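Local coordinates for protein ornithine carbamoyltransferase (Gloeobacter violaceus, PDB 3GD5) that probably catalyses the reversible transfer of the carbamoyl group from carbamoyl phosphate to ornithine, giving citrulline and phosphate in arginine biosynthesis, at residues 245-257 with 276-288. Numbering follows the deposited sequence.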
# COMPACT_ATOMS: atom_id res chain seq x y z
N HIS A 245 -5.70 28.84 4.12
CA HIS A 245 -5.06 29.44 5.28
C HIS A 245 -3.55 29.50 5.14
O HIS A 245 -2.91 30.42 5.65
CB HIS A 245 -5.40 28.67 6.56
CG HIS A 245 -6.82 28.79 7.00
ND1 HIS A 245 -7.52 29.97 6.93
CD2 HIS A 245 -7.66 27.89 7.56
CE1 HIS A 245 -8.73 29.79 7.44
NE2 HIS A 245 -8.84 28.54 7.82
N ARG A 246 -2.98 28.52 4.44
CA ARG A 246 -1.54 28.48 4.26
C ARG A 246 -1.06 29.66 3.44
O ARG A 246 -0.10 30.33 3.81
CB ARG A 246 -1.12 27.17 3.59
CG ARG A 246 0.31 26.78 3.89
CD ARG A 246 0.64 25.39 3.39
NE ARG A 246 0.92 25.38 1.97
CZ ARG A 246 2.02 25.89 1.42
NH1 ARG A 246 2.94 26.45 2.19
NH2 ARG A 246 2.19 25.85 0.11
N LEU A 247 -1.73 29.92 2.32
CA LEU A 247 -1.36 31.03 1.45
C LEU A 247 -1.59 32.37 2.14
O LEU A 247 -0.67 33.17 2.27
CB LEU A 247 -2.16 30.97 0.15
CG LEU A 247 -1.87 32.07 -0.87
CD1 LEU A 247 -0.40 32.06 -1.24
CD2 LEU A 247 -2.73 31.85 -2.10
N GLN A 248 -2.83 32.60 2.56
CA GLN A 248 -3.20 33.84 3.24
C GLN A 248 -2.56 33.86 4.63
O GLN A 248 -3.26 33.93 5.63
CB GLN A 248 -4.72 33.93 3.39
CG GLN A 248 -5.49 34.05 2.08
CD GLN A 248 -5.32 35.40 1.42
OE1 GLN A 248 -5.69 36.43 1.98
NE2 GLN A 248 -4.77 35.41 0.21
N LEU A 249 -1.23 33.79 4.67
CA LEU A 249 -0.51 33.78 5.94
C LEU A 249 0.99 33.85 5.69
O LEU A 249 1.72 34.54 6.39
CB LEU A 249 -0.85 32.51 6.71
CG LEU A 249 -0.23 32.29 8.10
CD1 LEU A 249 -0.46 33.51 8.98
CD2 LEU A 249 -0.86 31.05 8.72
N PHE A 250 1.43 33.11 4.67
CA PHE A 250 2.84 33.07 4.28
C PHE A 250 3.04 33.89 3.02
O PHE A 250 4.16 34.27 2.68
CB PHE A 250 3.25 31.62 4.02
CG PHE A 250 3.79 30.91 5.22
CD1 PHE A 250 5.08 31.17 5.68
CD2 PHE A 250 3.01 29.98 5.90
CE1 PHE A 250 5.59 30.51 6.79
CE2 PHE A 250 3.51 29.32 7.02
CZ PHE A 250 4.80 29.58 7.46
N GLU A 251 1.93 34.16 2.34
CA GLU A 251 1.90 34.91 1.09
C GLU A 251 2.82 36.13 1.02
O GLU A 251 3.59 36.28 0.07
CB GLU A 251 0.46 35.34 0.81
CG GLU A 251 0.15 35.68 -0.63
CD GLU A 251 -1.31 36.02 -0.83
OE1 GLU A 251 -1.72 36.23 -1.99
OE2 GLU A 251 -2.05 36.10 0.18
N GLN A 252 2.74 37.00 2.03
CA GLN A 252 3.54 38.23 2.07
C GLN A 252 5.03 37.98 2.34
O GLN A 252 5.84 38.91 2.26
CB GLN A 252 2.99 39.17 3.15
CG GLN A 252 1.47 39.17 3.28
CD GLN A 252 0.96 38.09 4.24
OE1 GLN A 252 1.34 36.92 4.16
NE2 GLN A 252 0.08 38.50 5.16
N TYR A 253 5.37 36.74 2.67
CA TYR A 253 6.75 36.38 2.99
C TYR A 253 7.44 35.74 1.79
O TYR A 253 8.09 34.69 1.91
CB TYR A 253 6.75 35.43 4.18
CG TYR A 253 6.19 36.08 5.42
CD1 TYR A 253 7.03 36.74 6.32
CD2 TYR A 253 4.82 36.08 5.68
CE1 TYR A 253 6.52 37.38 7.44
CE2 TYR A 253 4.30 36.72 6.79
CZ TYR A 253 5.16 37.37 7.67
OH TYR A 253 4.66 38.04 8.76
N GLN A 254 7.30 36.38 0.64
CA GLN A 254 7.90 35.88 -0.58
C GLN A 254 9.06 36.79 -0.96
O GLN A 254 8.95 38.01 -0.87
CB GLN A 254 6.86 35.90 -1.70
CG GLN A 254 7.36 35.38 -3.03
CD GLN A 254 6.38 35.67 -4.15
OE1 GLN A 254 6.27 36.80 -4.62
NE2 GLN A 254 5.64 34.64 -4.57
N ILE A 255 10.18 36.21 -1.36
CA ILE A 255 11.27 37.06 -1.79
C ILE A 255 11.01 37.26 -3.28
O ILE A 255 10.99 36.31 -4.08
CB ILE A 255 12.67 36.44 -1.48
CG1 ILE A 255 13.57 36.46 -2.71
CG2 ILE A 255 12.51 35.07 -0.89
CD1 ILE A 255 14.08 37.84 -3.04
N ASN A 256 10.74 38.52 -3.63
CA ASN A 256 10.45 38.92 -5.01
C ASN A 256 11.16 40.23 -5.30
O ASN A 256 11.85 40.76 -4.44
CB ASN A 256 8.94 39.11 -5.19
CG ASN A 256 8.34 39.97 -4.10
OD1 ASN A 256 8.93 40.97 -3.69
ND2 ASN A 256 7.16 39.59 -3.62
N ALA A 257 10.98 40.74 -6.51
CA ALA A 257 11.61 41.99 -6.92
C ALA A 257 11.43 43.10 -5.89
O ALA A 257 12.39 43.78 -5.54
CB ALA A 257 11.04 42.43 -8.27
N HIS A 276 9.57 26.28 -4.19
CA HIS A 276 8.22 26.26 -4.76
C HIS A 276 8.01 27.62 -5.42
O HIS A 276 7.53 28.56 -4.78
CB HIS A 276 7.16 26.05 -3.67
CG HIS A 276 7.31 24.78 -2.89
ND1 HIS A 276 7.79 23.62 -3.45
CD2 HIS A 276 7.05 24.50 -1.60
CE1 HIS A 276 7.83 22.67 -2.53
NE2 HIS A 276 7.38 23.18 -1.39
N ARG A 277 8.38 27.73 -6.70
CA ARG A 277 8.22 28.98 -7.42
C ARG A 277 6.80 29.50 -7.24
O ARG A 277 5.84 28.74 -7.23
CB ARG A 277 8.52 28.79 -8.91
CG ARG A 277 9.97 28.43 -9.21
CD ARG A 277 10.16 27.97 -10.66
NE ARG A 277 11.31 27.08 -10.79
CZ ARG A 277 12.57 27.45 -10.66
NH1 ARG A 277 12.85 28.72 -10.40
NH2 ARG A 277 13.55 26.57 -10.77
N GLY A 278 6.67 30.81 -7.08
CA GLY A 278 5.35 31.39 -6.89
C GLY A 278 4.87 31.42 -5.45
O GLY A 278 3.82 31.99 -5.17
N GLU A 279 5.62 30.79 -4.54
CA GLU A 279 5.24 30.80 -3.12
C GLU A 279 6.25 31.61 -2.33
O GLU A 279 6.09 32.83 -2.19
CB GLU A 279 5.16 29.39 -2.52
CG GLU A 279 4.15 28.46 -3.20
CD GLU A 279 3.63 27.35 -2.29
OE1 GLU A 279 4.43 26.70 -1.59
OE2 GLU A 279 2.40 27.13 -2.28
N GLU A 280 7.29 30.95 -1.85
CA GLU A 280 8.31 31.64 -1.07
C GLU A 280 9.29 32.42 -1.94
O GLU A 280 10.03 33.26 -1.43
CB GLU A 280 9.08 30.64 -0.18
CG GLU A 280 10.08 29.77 -0.92
CD GLU A 280 9.46 28.57 -1.61
OE1 GLU A 280 8.24 28.34 -1.47
OE2 GLU A 280 10.20 27.83 -2.29
N ILE A 281 9.32 32.13 -3.24
CA ILE A 281 10.18 32.85 -4.18
C ILE A 281 9.61 32.84 -5.58
O ILE A 281 8.81 31.97 -5.93
CB ILE A 281 11.60 32.26 -4.27
CG1 ILE A 281 11.58 30.78 -3.90
CG2 ILE A 281 12.56 33.07 -3.44
CD1 ILE A 281 10.86 29.93 -4.91
N THR A 282 10.02 33.81 -6.39
CA THR A 282 9.54 33.89 -7.76
C THR A 282 10.60 33.29 -8.68
O THR A 282 11.79 33.28 -8.35
CB THR A 282 9.26 35.36 -8.19
OG1 THR A 282 10.47 36.11 -8.17
CG2 THR A 282 8.27 36.01 -7.24
N ASP A 283 10.16 32.78 -9.81
CA ASP A 283 11.08 32.20 -10.77
C ASP A 283 12.10 33.27 -11.15
O ASP A 283 13.30 33.00 -11.26
CB ASP A 283 10.33 31.74 -12.01
CG ASP A 283 11.24 31.07 -13.03
OD1 ASP A 283 11.83 30.02 -12.70
OD2 ASP A 283 11.37 31.61 -14.15
N GLU A 284 11.60 34.49 -11.35
CA GLU A 284 12.43 35.62 -11.73
C GLU A 284 13.64 35.81 -10.82
O GLU A 284 14.78 35.92 -11.28
CB GLU A 284 11.59 36.89 -11.73
CG GLU A 284 12.33 38.15 -12.14
CD GLU A 284 11.44 39.38 -12.09
OE1 GLU A 284 11.10 39.83 -10.98
OE2 GLU A 284 11.07 39.88 -13.18
N VAL A 285 13.39 35.84 -9.52
CA VAL A 285 14.47 36.02 -8.55
C VAL A 285 15.35 34.78 -8.50
O VAL A 285 16.58 34.88 -8.54
CB VAL A 285 13.92 36.31 -7.14
CG1 VAL A 285 15.06 36.44 -6.15
CG2 VAL A 285 13.10 37.59 -7.17
N MET A 286 14.73 33.61 -8.44
CA MET A 286 15.49 32.37 -8.38
C MET A 286 16.45 32.25 -9.57
O MET A 286 17.60 31.85 -9.41
CB MET A 286 14.55 31.17 -8.39
CG MET A 286 14.80 30.19 -7.27
SD MET A 286 13.77 28.76 -7.47
CE MET A 286 15.06 27.52 -7.79
N GLU A 287 15.95 32.60 -10.75
CA GLU A 287 16.74 32.52 -11.98
C GLU A 287 17.49 33.82 -12.25
O GLU A 287 18.30 33.89 -13.18
CB GLU A 287 15.82 32.22 -13.16
CG GLU A 287 15.01 30.93 -13.06
CD GLU A 287 15.89 29.69 -13.00
OE1 GLU A 287 17.08 29.78 -13.36
OE2 GLU A 287 15.38 28.61 -12.61
N GLY A 288 17.23 34.84 -11.44
CA GLY A 288 17.87 36.14 -11.63
C GLY A 288 19.36 36.23 -11.34
O GLY A 288 19.99 35.25 -10.96
O HOH W 1 10.05 38.76 -8.50
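Arg246 and Glu279 form a salt bridge at one end. A single guanidinium nitrogen, Arg246 NH2, meets both carboxylate oxygens, Glu279 OE2 at 2.7 Å and Glu279 OE1 at 2.9 Å. With one nitrogen engaged and the planes 55° apart, this is not the coplanar two-nitrogen pairing.

Hydrogen bonds join the middle. Ile255 N donates to Glu280 O at 3.0 Å, within a single beta bridge between Ile255 and Ile281. With CG anti to the backbone N (chi1 -179°), Gln254 reaches the Glu279 carbonyl, and Gln254 CG lies 3.0 Å from Glu279 O. Its NE2 donates to Glu279 O at 3.0 Å, from above the carbonyl plane. Its OE1 accepts from Asn256 ND2 on an in-plane lone pair, so both amide ends are engaged. With an alanine here, Glu279 O would probably lose its side-chain donor and Asn256 ND2 its acceptor.

One water links Ala257 N, Thr282 OG1 and Glu284 OE1. Thr282 OG1 accepts from Val285 N, as N-cap of helix 283-287. Asn256 likewise caps helix 257-261, through OD1 to Leu259 N.

The apolar contacts centre on Ile255. Its CG2 presses on Ile281 CG2 at 3.2 Å, tighter than usual, and its CD1 meets Val285 CG1 at 3.5 Å.

The contact joins the chain flanking helix 247-250 to the loop before helix 283-287 and that helix's first turn. Ile255 and Val285 pack on Val269 of strand 268-271; Ile255 and Ile281 touch Thr231 of strand 228-231. These neighbouring strands of the Asp/Orn-binding domain's parallel sheet end beside the probable ornithine site: Asp232 follows Thr231, near Glu280.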